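Local coordinates for brain tumor protein (Drosophila melanogaster American nodavirus, PDB 6J9R), which acts as a translational repressor of the TRIM family and probably dimerises through its elongated coiled-coil domain, at the interface of chains A and B. Numbering follows the deposited sequence. Chains: chain A/B, Brain tumor protein.

The interface of chains A and B. Residues chain A 85; chain B 27-28, 30.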
# COMPACT_ATOMS: atom_id res chain seq x y z
N GLN A 85 -11.89 -18.46 -35.54
CA GLN A 85 -12.75 -17.97 -36.62
C GLN A 85 -12.28 -18.45 -37.99
O GLN A 85 -13.08 -18.88 -38.82
CB GLN A 85 -12.82 -16.45 -36.62
CG GLN A 85 -13.61 -15.84 -35.47
CD GLN A 85 -15.10 -16.04 -35.60
OE1 GLN A 85 -15.59 -16.38 -36.68
NE2 GLN A 85 -15.83 -15.83 -34.51
N ALA B 27 -19.62 -18.80 -33.02
CA ALA B 27 -20.20 -18.18 -34.20
C ALA B 27 -19.75 -16.73 -34.37
O ALA B 27 -19.11 -16.16 -33.49
CB ALA B 27 -21.71 -18.25 -34.12
N GLY B 28 -20.07 -16.13 -35.52
CA GLY B 28 -19.89 -14.70 -35.68
C GLY B 28 -21.11 -14.08 -35.04
O GLY B 28 -21.91 -14.82 -34.48
N SER B 30 -18.00 -11.98 -35.43
CA SER B 30 -16.74 -11.92 -34.71
C SER B 30 -16.35 -10.47 -34.41
O SER B 30 -15.57 -10.21 -33.50
CB SER B 30 -15.63 -12.63 -35.50
OG SER B 30 -15.36 -11.96 -36.72
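A:Gln85 lays one face of its terminal carboxamide against the beta-carbon of B:Ser30. The methylene CB stands almost directly over the amide plane, 3.5 Å from A:Gln85 CD, so this is a face-on apolar touch rather than a polar one. Hydroxyl OG points away from the amide: at chi1 65° it is flanked by its own backbone N and carbonyl carbon, which leaves CB as the part turned to chain A. The nitrogen end of the amide lies nearer than the oxygen end, with B:Ser30 CB 3.3 Å from A:Gln85 NE2 and 3.9 Å from A:Gln85 OE1.

The same NE2 reaches on to the backbone carbonyl of B:Ala27. That oxygen lies out beyond NE2, at the far end of the amide, while B:Ser30 CB covers the face. The hydrogen bond from A:Gln85 NE2 to B:Ala27 O is long and weak at 3.5 Å, though fairly straight, with 153° at the hydrogen. The chain is bent at chi2 (-72°), and in this conformation the amide faces B:Ser30 with NE2 turned towards B:Ala27. B:Gly28 merely borders the amide.

The patch is small, hiding 94 Å² in all. A:Gln85 projects from helix 30-104 of chain A, meeting the first residue of the same helix in chain B and the short link before it at 27-28, which follows the N-terminal helix (8-27 in chain A). It belongs to the antiparallel coiled coil of the TRIM dimer, long helices side by side, and two-fold symmetry repeats the contact with the chains exchanged.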